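Local coordinates for protein cysteine protease (PDB 3OIS) that probably cleaves peptide bonds as a papain-family cysteine protease and binds the nucleotide uridine-5'-diphosphate, at residues P98-S103 with Q177-T182; Y108-K113 with Q171-A176; D128-L133 with T182-V187. All blocks are in the same frame, centred on the assembly; numbering follows the deposited sequence.

Contact 1: P98-S103 with Q177-T182; sequences PEFIPS and QNYKIT
Phe100 and Tyr179 form a T-shaped (edge-to-face) aromatic pair that ties together two loops of the papain-like fold, one leading into helix 104-114 and the other running from helix 170-176 to strand 183-186. These two side chains make nearly all of the contact. Their ring centroids are 5.0 Å apart and their planes stand 68° to each other. Phe100 supplies the edge: its CE1 and CZ point at the tyrosine, and CZ sits above the middle of the Tyr179 ring, touching CE1 of that ring at 3.8 Å. The inward turn of Phe100 comes from a chi1 of 56°, which lodges CG between the backbone N and the carbonyl carbon and sends the ring across the gap from an extended stretch of loop backbone. On its far face the Tyr179 ring is backed by CB of the preceding residue, Asn178, so the ring has a neighbour on each face, which probably limits its tilt. Arg91 of helix 78-93 and Pro140 also pack on Phe100, placing the pair at the surface beside that helix. Each segment is anchored separately: Ser103 OG caps the start of helix 104-114 by accepting from Phe106 N, while Ile181 pairs with Leu133 through the backbone. The phenol of Tyr179 adds a looser touch, its OH lying 4.1 Å from Phe100 CE1.

Contact 2: Y108-K113 with Q171-A176; sequences YYNERK and QCYKDA
A buried polar contact between two helices, resting on Asn110 and Tyr173, joins helix 104-114 to helix 170-176 in the papain-family domain. The helices are not tightly packed; their nearest CA atoms, those of Asn110 and Tyr173, are 10.3 Å apart, and the two side chains bridge the gap from opposite directions. Tyr173 OH donates a hydrogen bond to Asn110 OD1 over 2.7 Å. The bond meets the amide oxygen at a C=O...donor angle of 118°, tilted only slightly from the carbonyl plane. OD1 approaches the tyrosine at the rim of its ring, also lying 3.4 Å from Tyr173 CE2, and the amide and ring planes stand 77° apart. The amide is held through both its oxygen and its nitrogen, which fixes its flip, because Asn110 ND2 donates to Phe106 O one turn earlier in the same helix. Tyr109 closes in beside the phenol, with CD2 3.8 Å from Tyr173 OH and the two side chains crossing at about a right angle. A chi1 of 179° swings the Tyr109 ring round to that position. Phe106, whose ring meets that of Tyr173 edge-to-face, adds an aromatic neighbour to the polar pair. Asn110 meets Tyr173 with its amide and Val132 with its CB, so this one side chain links helix 104-114 to helix 170-176 and to helix 126-135.

Contact 3: D128-L133 with T182-V187; sequences DGIKVL and TEYSRV. With UDP (uridine-5'-diphosphate), chain E.
Tyr184 and its two helix partners, Ile130 and Lys131, form part of the UDP pocket, where helix 126-135 meets strand 183-186. The Tyr184 ring has different partners on its two faces. CG2 of Ile130 lies over one of them, though modelled closer than carbons can sit, so that spacing is doubtful. The uracil base covers the other face almost parallel to the ring, its N3 3.3 Å above the centre. A chi1 of 53° places the ring between helix and base. The strand backbone reads the base edge: UDP N3 donates to Tyr184 O at 2.8 Å in a nearly straight bond (176°), and Tyr184 N donates to UDP O4 at 3.0 Å. Lys131, bent at chi2, reaches the diphosphate, where NZ donates a hydrogen bond to UDP O2B at 2.7 Å and a weak one to UDP O3A. A water in the plane of the Tyr184 ring links Lys131 NZ, Tyr184 OH and UDP O1A. Asp41, Asp44, Phe45 and Lys135 also hydrogen-bond to the nucleotide. The paired donor and acceptor of the Tyr184 backbone match uracil and would suit cytosine poorly, while the lysine charge probably offsets that of the diphosphate.

Along the chain the segments run 98-103, 108-113, 128-133, 171-176, 177-182 and 182-187, so contact 2 is enclosed by contact 1 while contact 3 alternates with both. Their centres lie 12 Å (1 and 2), 14 Å (1 and 3) and 15 Å (2 and 3) apart. Contacts 1 and 3 share Thr182, and Ile181 CD1 packs on Ile130 CG2. Contacts 2 and 3 meet where Glu111 of helix 104-114 lies against Gly129 of helix 126-135. Contacts 1 and 2 adjoin only along the chain; each touches contact 3 separately, so helix 126-135, which carries part of the nucleotide pocket, is where the two meet, with contact 3 alone touching UDP.

Contact 1: P98-S103 with Q177-T182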
loop_
_atom_site.group_PDB
_atom_site.type_symbol
_atom_site.label_atom_id
_atom_site.label_comp_id
_atom_site.label_asym_id
_atom_site.label_seq_id
_atom_site.Cartn_x
_atom_site.Cartn_y
_atom_site.Cartn_z
ATOM N N PRO A 98 2.681 -22.418 3.651
ATOM C CA PRO A 98 1.693 -22.246 2.570
ATOM C C PRO A 98 1.541 -20.766 2.155
ATOM O O PRO A 98 1.955 -19.842 2.874
ATOM C CB PRO A 98 0.389 -22.701 3.213
ATOM C CG PRO A 98 0.547 -22.334 4.653
ATOM C CD PRO A 98 2.028 -22.518 4.980
ATOM N N GLU A 99 0.913 -20.568 1.023
ATOM C CA GLU A 99 0.488 -19.260 0.653
ATOM C C GLU A 99 -0.761 -18.862 1.464
ATOM O O GLU A 99 -1.730 -19.596 1.552
ATOM C CB GLU A 99 0.207 -19.244 -0.867
ATOM C CG GLU A 99 -0.396 -17.920 -1.353
ATOM C CD GLU A 99 -0.149 -17.668 -2.839
ATOM O OE1 GLU A 99 0.075 -18.634 -3.632
ATOM O OE2 GLU A 99 -0.190 -16.490 -3.217
ATOM N N PHE A 100 -0.733 -17.689 2.080
ATOM C CA PHE A 100 -1.960 -17.163 2.690
ATOM C C PHE A 100 -2.025 -15.672 2.426
ATOM O O PHE A 100 -0.991 -15.069 2.181
ATOM C CB PHE A 100 -2.035 -17.448 4.223
ATOM C CG PHE A 100 -0.841 -16.917 4.994
ATOM C CD1 PHE A 100 0.225 -17.727 5.271
ATOM C CD2 PHE A 100 -0.775 -15.576 5.393
ATOM C CE1 PHE A 100 1.352 -17.243 5.967
ATOM C CE2 PHE A 100 0.354 -15.075 6.099
ATOM C CZ PHE A 100 1.425 -15.906 6.365
ATOM N N ILE A 101 -3.226 -15.098 2.482
ATOM C CA ILE A 101 -3.369 -13.633 2.455
ATOM C C ILE A 101 -3.039 -13.172 3.898
ATOM O O ILE A 101 -3.625 -13.685 4.838
ATOM C CB ILE A 101 -4.790 -13.233 2.110
ATOM C CG1 ILE A 101 -5.084 -13.552 0.617
ATOM C CG2 ILE A 101 -4.950 -11.705 2.235
ATOM C CD1 ILE A 101 -6.612 -13.405 0.242
ATOM N N PRO A 102 -2.064 -12.255 4.051
ATOM C CA PRO A 102 -1.778 -11.730 5.407
ATOM C C PRO A 102 -2.969 -10.925 5.946
ATOM O O PRO A 102 -3.695 -10.271 5.156
ATOM C CB PRO A 102 -0.568 -10.800 5.202
ATOM C CG PRO A 102 0.071 -11.293 3.924
ATOM C CD PRO A 102 -1.060 -11.775 3.067
ATOM N N SER A 103 -3.216 -11.033 7.253
ATOM C CA SER A 103 -4.305 -10.254 7.906
ATOM C C SER A 103 -4.165 -8.724 7.824
ATOM O O SER A 103 -3.392 -8.120 8.576
ATOM C CB SER A 103 -4.460 -10.636 9.386
ATOM O OG SER A 103 -5.502 -9.841 9.896
ATOM N N GLN A 177 4.209 -13.311 14.944
ATOM C CA GLN A 177 5.670 -13.296 15.167
ATOM C C GLN A 177 6.447 -14.192 14.231
ATOM O O GLN A 177 7.641 -13.996 14.043
ATOM C CB GLN A 177 6.060 -13.722 16.588
ATOM C CG GLN A 177 5.667 -12.724 17.678
ATOM C CD GLN A 177 6.686 -11.632 17.856
ATOM O OE1 GLN A 177 7.908 -11.870 17.982
ATOM N NE2 GLN A 177 6.195 -10.401 17.906
ATOM N N ASN A 178 5.781 -15.179 13.658
ATOM C CA ASN A 178 6.471 -16.088 12.714
ATOM C C ASN A 178 6.721 -15.489 11.341
ATOM O O ASN A 178 7.442 -16.070 10.505
ATOM C CB ASN A 178 5.668 -17.352 12.573
ATOM C CG ASN A 178 5.723 -18.169 13.834
ATOM O OD1 ASN A 178 6.736 -18.151 14.555
ATOM N ND2 ASN A 178 4.629 -18.834 14.149
ATOM N N TYR A 179 6.130 -14.302 11.098
ATOM C CA TYR A 179 6.158 -13.683 9.799
ATOM C C TYR A 179 6.767 -12.238 9.791
ATOM O O TYR A 179 6.559 -11.516 8.876
ATOM C CB TYR A 179 4.727 -13.676 9.236
ATOM C CG TYR A 179 4.175 -15.093 9.269
ATOM C CD1 TYR A 179 4.691 -16.070 8.403
ATOM C CD2 TYR A 179 3.163 -15.437 10.147
ATOM C CE1 TYR A 179 4.208 -17.390 8.424
ATOM C CE2 TYR A 179 2.617 -16.777 10.173
ATOM C CZ TYR A 179 3.198 -17.738 9.302
ATOM O OH TYR A 179 2.772 -19.055 9.315
ATOM N N LYS A 180 7.528 -11.863 10.811
ATOM C CA LYS A 180 8.186 -10.528 10.844
ATOM C C LYS A 180 9.065 -10.338 9.689
ATOM O O LYS A 180 9.806 -11.263 9.268
ATOM C CB LYS A 180 9.056 -10.405 12.085
ATOM C CG LYS A 180 8.239 -10.619 13.378
ATOM C CD LYS A 180 8.983 -10.063 14.532
ATOM C CE LYS A 180 10.004 -11.000 15.159
ATOM N NZ LYS A 180 10.015 -10.843 16.707
ATOM N N ILE A 181 9.118 -9.099 9.200
ATOM C CA ILE A 181 10.160 -8.709 8.280
ATOM C C ILE A 181 11.499 -8.504 9.022
ATOM O O ILE A 181 11.521 -8.406 10.263
ATOM C CB ILE A 181 9.786 -7.424 7.368
ATOM C CG1 ILE A 181 9.688 -6.129 8.193
ATOM C CG2 ILE A 181 8.516 -7.714 6.522
ATOM C CD1 ILE A 181 9.541 -4.882 7.324
ATOM N N THR A 182 12.610 -8.492 8.277
ATOM C CA THR A 182 13.920 -8.173 8.918
ATOM C C THR A 182 14.528 -6.783 8.615
ATOM O O THR A 182 15.360 -6.266 9.377
ATOM C CB THR A 182 14.967 -9.301 8.720
ATOM O OG1 THR A 182 15.258 -9.378 7.336
ATOM C CG2 THR A 182 14.376 -10.647 9.207
#

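Contact 2: Y108-K113 with Q171-A176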
loop_
_atom_site.group_PDB
_atom_site.type_symbol
_atom_site.label_atom_id
_atom_site.label_comp_id
_atom_site.label_asym_id
_atom_site.label_seq_id
_atom_site.Cartn_x
_atom_site.Cartn_y
_atom_site.Cartn_z
ATOM N N TYR A 108 -3.655 -3.037 10.214
ATOM C CA TYR A 108 -4.343 -1.725 10.366
ATOM C C TYR A 108 -4.606 -1.426 11.850
ATOM O O TYR A 108 -4.506 -0.291 12.275
ATOM C CB TYR A 108 -5.622 -1.672 9.499
ATOM C CG TYR A 108 -6.291 -0.289 9.417
ATOM C CD1 TYR A 108 -5.489 0.889 9.252
ATOM C CD2 TYR A 108 -7.691 -0.186 9.396
ATOM C CE1 TYR A 108 -6.128 2.154 9.121
ATOM C CE2 TYR A 108 -8.344 1.067 9.338
ATOM C CZ TYR A 108 -7.524 2.227 9.216
ATOM O OH TYR A 108 -8.185 3.408 9.091
ATOM N N TYR A 109 -4.960 -2.440 12.644
ATOM C CA TYR A 109 -5.245 -2.207 14.074
ATOM C C TYR A 109 -3.943 -1.753 14.755
ATOM O O TYR A 109 -3.885 -0.692 15.441
ATOM C CB TYR A 109 -5.823 -3.505 14.717
ATOM C CG TYR A 109 -6.096 -3.310 16.178
ATOM C CD1 TYR A 109 -7.346 -2.969 16.578
ATOM C CD2 TYR A 109 -5.096 -3.437 17.130
ATOM C CE1 TYR A 109 -7.613 -2.711 17.926
ATOM C CE2 TYR A 109 -5.396 -3.227 18.522
ATOM C CZ TYR A 109 -6.594 -2.872 18.859
ATOM O OH TYR A 109 -6.815 -2.708 20.176
ATOM N N ASN A 110 -2.839 -2.470 14.500
ATOM C CA ASN A 110 -1.629 -2.110 15.112
ATOM C C ASN A 110 -1.030 -0.806 14.616
ATOM O O ASN A 110 -0.402 -0.092 15.396
ATOM C CB ASN A 110 -0.666 -3.315 15.063
ATOM C CG ASN A 110 -1.156 -4.427 16.015
ATOM O OD1 ASN A 110 -1.213 -4.239 17.209
ATOM N ND2 ASN A 110 -1.552 -5.552 15.458
ATOM N N GLU A 111 -1.230 -0.451 13.343
ATOM C CA GLU A 111 -0.773 0.871 12.897
ATOM C C GLU A 111 -1.438 1.966 13.740
ATOM O O GLU A 111 -0.789 2.898 14.101
ATOM C CB GLU A 111 -1.179 1.150 11.435
ATOM C CG GLU A 111 -0.414 0.338 10.441
ATOM C CD GLU A 111 -0.987 0.423 9.025
ATOM O OE1 GLU A 111 -2.199 0.291 8.846
ATOM O OE2 GLU A 111 -0.154 0.710 8.112
ATOM N N ARG A 112 -2.703 1.814 14.083
ATOM C CA ARG A 112 -3.465 2.893 14.772
ATOM C C ARG A 112 -3.149 2.895 16.304
ATOM O O ARG A 112 -3.579 3.762 16.986
ATOM C CB ARG A 112 -4.938 2.733 14.500
ATOM C CG ARG A 112 -5.126 3.244 12.974
ATOM C CD ARG A 112 -6.590 3.137 12.561
ATOM N NE ARG A 112 -6.801 1.723 12.524
ATOM C CZ ARG A 112 -7.857 1.139 12.991
ATOM N NH1 ARG A 112 -8.872 1.886 13.466
ATOM N NH2 ARG A 112 -7.899 -0.179 12.913
ATOM N N LYS A 113 -2.398 1.905 16.782
ATOM C CA LYS A 113 -1.754 1.974 18.138
ATOM C C LYS A 113 -0.592 2.925 18.131
ATOM O O LYS A 113 -0.212 3.458 19.205
ATOM C CB LYS A 113 -1.258 0.579 18.589
ATOM C CG LYS A 113 -2.443 -0.436 18.750
ATOM C CD LYS A 113 -3.473 -0.088 19.846
ATOM C CE LYS A 113 -2.902 -0.240 21.251
ATOM N NZ LYS A 113 -3.869 0.393 22.280
ATOM N N GLN A 171 -3.654 -15.145 20.438
ATOM C CA GLN A 171 -3.136 -16.215 19.528
ATOM C C GLN A 171 -2.659 -15.581 18.200
ATOM O O GLN A 171 -1.628 -15.953 17.667
ATOM C CB GLN A 171 -4.124 -17.390 19.246
ATOM C CG GLN A 171 -3.434 -18.693 18.640
ATOM C CD GLN A 171 -2.082 -19.180 19.371
ATOM O OE1 GLN A 171 -2.037 -19.305 20.597
ATOM N NE2 GLN A 171 -0.973 -19.390 18.578
ATOM N N CYS A 172 -3.408 -14.583 17.736
ATOM C CA CYS A 172 -3.018 -13.805 16.529
ATOM C C CYS A 172 -1.681 -13.144 16.691
ATOM O O CYS A 172 -0.834 -13.266 15.832
ATOM C CB CYS A 172 -4.098 -12.785 16.229
ATOM S SG CYS A 172 -5.576 -13.490 15.580
ATOM N N TYR A 173 -1.467 -12.443 17.810
ATOM C CA TYR A 173 -0.166 -11.849 18.070
ATOM C C TYR A 173 0.972 -12.857 18.113
ATOM O O TYR A 173 2.087 -12.593 17.613
ATOM C CB TYR A 173 -0.230 -11.010 19.334
ATOM C CG TYR A 173 -0.919 -9.656 19.138
ATOM C CD1 TYR A 173 -2.261 -9.476 19.435
ATOM C CD2 TYR A 173 -0.162 -8.546 18.686
ATOM C CE1 TYR A 173 -2.893 -8.228 19.303
ATOM C CE2 TYR A 173 -0.766 -7.271 18.570
ATOM C CZ TYR A 173 -2.079 -7.112 18.807
ATOM O OH TYR A 173 -2.726 -5.911 18.700
ATOM N N LYS A 174 0.726 -14.016 18.770
ATOM C CA LYS A 174 1.793 -15.018 18.832
ATOM C C LYS A 174 2.121 -15.550 17.424
ATOM O O LYS A 174 3.305 -15.614 17.038
ATOM C CB LYS A 174 1.340 -16.166 19.723
ATOM C CG LYS A 174 2.406 -17.196 20.014
ATOM C CD LYS A 174 2.125 -17.940 21.378
ATOM C CE LYS A 174 2.803 -19.330 21.436
ATOM N NZ LYS A 174 2.188 -20.152 20.314
ATOM N N ASP A 175 1.116 -15.940 16.669
ATOM C CA ASP A 175 1.341 -16.469 15.307
ATOM C C ASP A 175 1.993 -15.397 14.400
ATOM O O ASP A 175 2.876 -15.676 13.599
ATOM C CB ASP A 175 0.030 -17.017 14.714
ATOM C CG ASP A 175 -0.477 -18.270 15.447
ATOM O OD1 ASP A 175 0.323 -18.942 16.101
ATOM O OD2 ASP A 175 -1.674 -18.525 15.423
ATOM N N ALA A 176 1.580 -14.134 14.569
ATOM C CA ALA A 176 2.128 -13.101 13.699
ATOM C C ALA A 176 3.635 -13.002 13.770
ATOM O O ALA A 176 4.296 -12.614 12.789
ATOM C CB ALA A 176 1.489 -11.742 14.075
#

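Contact 3: D128-L133 with T182-V187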
loop_
_atom_site.group_PDB
_atom_site.type_symbol
_atom_site.label_atom_id
_atom_site.label_comp_id
_atom_site.label_asym_id
_atom_site.label_seq_id
_atom_site.Cartn_x
_atom_site.Cartn_y
_atom_site.Cartn_z
ATOM N N ASP A 128 4.528 3.213 9.587
ATOM C CA ASP A 128 3.990 2.581 10.786
ATOM C C ASP A 128 3.461 1.147 10.488
ATOM O O ASP A 128 3.654 0.243 11.274
ATOM C CB ASP A 128 2.825 3.424 11.354
ATOM C CG ASP A 128 3.339 4.697 11.998
ATOM O OD1 ASP A 128 4.572 4.747 12.314
ATOM O OD2 ASP A 128 2.522 5.624 12.205
ATOM N N GLY A 129 2.898 0.955 9.289
ATOM C CA GLY A 129 2.574 -0.425 8.850
ATOM C C GLY A 129 3.867 -1.242 8.800
ATOM O O GLY A 129 3.855 -2.396 9.171
ATOM N N ILE A 130 4.942 -0.649 8.285
ATOM C CA ILE A 130 6.238 -1.337 8.245
ATOM C C ILE A 130 6.800 -1.635 9.635
ATOM O O ILE A 130 7.263 -2.722 9.905
ATOM C CB ILE A 130 7.190 -0.543 7.372
ATOM C CG1 ILE A 130 6.730 -0.678 5.932
ATOM C CG2 ILE A 130 8.655 -1.106 7.427
ATOM C CD1 ILE A 130 7.547 0.314 5.014
ATOM N N LYS A 131 6.677 -0.695 10.556
ATOM C CA LYS A 131 7.030 -0.961 11.938
ATOM C C LYS A 131 6.270 -2.170 12.540
ATOM O O LYS A 131 6.889 -2.988 13.240
ATOM C CB LYS A 131 6.770 0.257 12.783
ATOM C CG LYS A 131 7.532 0.173 14.148
ATOM C CD LYS A 131 8.909 0.792 14.106
ATOM C CE LYS A 131 9.565 0.700 15.425
ATOM N NZ LYS A 131 10.953 1.092 15.192
ATOM N N VAL A 132 4.952 -2.259 12.321
ATOM C CA VAL A 132 4.152 -3.404 12.717
ATOM C C VAL A 132 4.750 -4.684 12.126
ATOM O O VAL A 132 5.039 -5.609 12.856
ATOM C CB VAL A 132 2.678 -3.305 12.260
ATOM C CG1 VAL A 132 1.917 -4.558 12.589
ATOM C CG2 VAL A 132 2.004 -2.061 12.898
ATOM N N LEU A 133 5.013 -4.687 10.809
ATOM C CA LEU A 133 5.636 -5.890 10.227
ATOM C C LEU A 133 6.979 -6.273 10.825
ATOM O O LEU A 133 7.280 -7.480 10.833
ATOM C CB LEU A 133 5.731 -5.748 8.718
ATOM C CG LEU A 133 4.380 -5.673 8.035
ATOM C CD1 LEU A 133 4.560 -5.353 6.461
ATOM C CD2 LEU A 133 3.536 -6.915 8.235
ATOM N N THR A 182 12.610 -8.492 8.277
ATOM C CA THR A 182 13.920 -8.173 8.918
ATOM C C THR A 182 14.528 -6.783 8.615
ATOM O O THR A 182 15.360 -6.266 9.377
ATOM C CB THR A 182 14.967 -9.301 8.720
ATOM O OG1 THR A 182 15.258 -9.378 7.336
ATOM C CG2 THR A 182 14.376 -10.647 9.207
ATOM N N GLU A 183 14.152 -6.225 7.476
ATOM C CA GLU A 183 14.665 -4.946 7.094
ATOM C C GLU A 183 13.698 -4.229 6.151
ATOM O O GLU A 183 12.824 -4.855 5.503
ATOM C CB GLU A 183 16.031 -5.231 6.426
ATOM C CG GLU A 183 16.742 -4.130 5.731
ATOM C CD GLU A 183 17.765 -4.736 4.743
ATOM O OE1 GLU A 183 18.165 -4.028 3.814
ATOM O OE2 GLU A 183 18.110 -5.943 4.860
ATOM N N TYR A 184 13.837 -2.898 6.122
ATOM C CA TYR A 184 13.079 -2.039 5.205
ATOM C C TYR A 184 13.883 -0.818 4.855
ATOM O O TYR A 184 14.686 -0.317 5.688
ATOM C CB TYR A 184 11.707 -1.610 5.762
ATOM C CG TYR A 184 11.787 -0.977 7.161
ATOM C CD1 TYR A 184 11.892 -1.754 8.293
ATOM C CD2 TYR A 184 11.665 0.411 7.335
ATOM C CE1 TYR A 184 11.903 -1.181 9.621
ATOM C CE2 TYR A 184 11.675 0.973 8.599
ATOM C CZ TYR A 184 11.779 0.194 9.718
ATOM O OH TYR A 184 11.804 0.787 10.939
ATOM N N SER A 185 13.718 -0.346 3.630
ATOM C CA SER A 185 14.480 0.826 3.176
ATOM C C SER A 185 13.690 1.662 2.205
ATOM O O SER A 185 12.831 1.160 1.445
ATOM C CB SER A 185 15.819 0.457 2.542
ATOM O OG SER A 185 15.694 -0.486 1.467
ATOM N N ARG A 186 13.976 2.966 2.190
ATOM C CA ARG A 186 13.349 3.862 1.218
ATOM C C ARG A 186 14.005 3.906 -0.139
ATOM O O ARG A 186 15.254 4.074 -0.255
ATOM C CB ARG A 186 13.440 5.353 1.676
ATOM C CG ARG A 186 12.621 5.642 2.783
ATOM C CD ARG A 186 12.568 7.153 2.960
ATOM N NE ARG A 186 11.747 7.415 4.120
ATOM C CZ ARG A 186 10.435 7.754 4.050
ATOM N NH1 ARG A 186 9.848 7.918 2.845
ATOM N NH2 ARG A 186 9.764 7.961 5.196
ATOM N N VAL A 187 13.189 3.873 -1.164
ATOM C CA VAL A 187 13.648 4.067 -2.544
ATOM C C VAL A 187 13.546 5.499 -2.922
ATOM O O VAL A 187 12.542 6.166 -2.634
ATOM C CB VAL A 187 12.867 3.252 -3.619
ATOM C CG1 VAL A 187 13.631 3.335 -4.949
ATOM C CG2 VAL A 187 12.700 1.756 -3.278
HETATM N N1 UDP E . 15.145 1.555 10.300
HETATM C C2 UDP E . 15.007 1.412 8.948
HETATM N N3 UDP E . 15.020 0.126 8.421
HETATM C C4 UDP E . 15.158 -0.964 9.219
HETATM C C5 UDP E . 15.344 -0.828 10.607
HETATM C C6 UDP E . 15.218 0.466 11.130
HETATM O O2 UDP E . 14.863 2.332 8.207
HETATM O O4 UDP E . 15.250 -2.089 8.630
HETATM C "C1'" UDP E . 15.251 2.971 10.797
HETATM C "C2'" UDP E . 13.941 3.729 10.795
HETATM O "O2'" UDP E . 14.309 5.097 10.634
HETATM C "C3'" UDP E . 13.527 3.477 12.191
HETATM C "C4'" UDP E . 14.857 3.629 12.963
HETATM O "O4'" UDP E . 15.835 3.002 12.107
HETATM O "O3'" UDP E . 12.643 4.534 12.559
HETATM C "C5'" UDP E . 14.751 2.993 14.346
HETATM O "O5'" UDP E . 14.514 1.601 14.144
HETATM P PA UDP E . 14.708 0.526 15.215
HETATM O O1A UDP E . 14.023 -0.750 14.908
HETATM O O2A UDP E . 16.141 0.407 15.604
HETATM O O3A UDP E . 13.914 1.274 16.425
HETATM P PB UDP E . 13.343 0.815 17.867
HETATM O O1B UDP E . 13.865 1.762 18.845
HETATM O O2B UDP E . 11.915 0.832 17.684
HETATM O O3B UDP E . 13.754 -0.574 18.249
HETATM O O HOH W 1 11.937 -0.725 13.131
#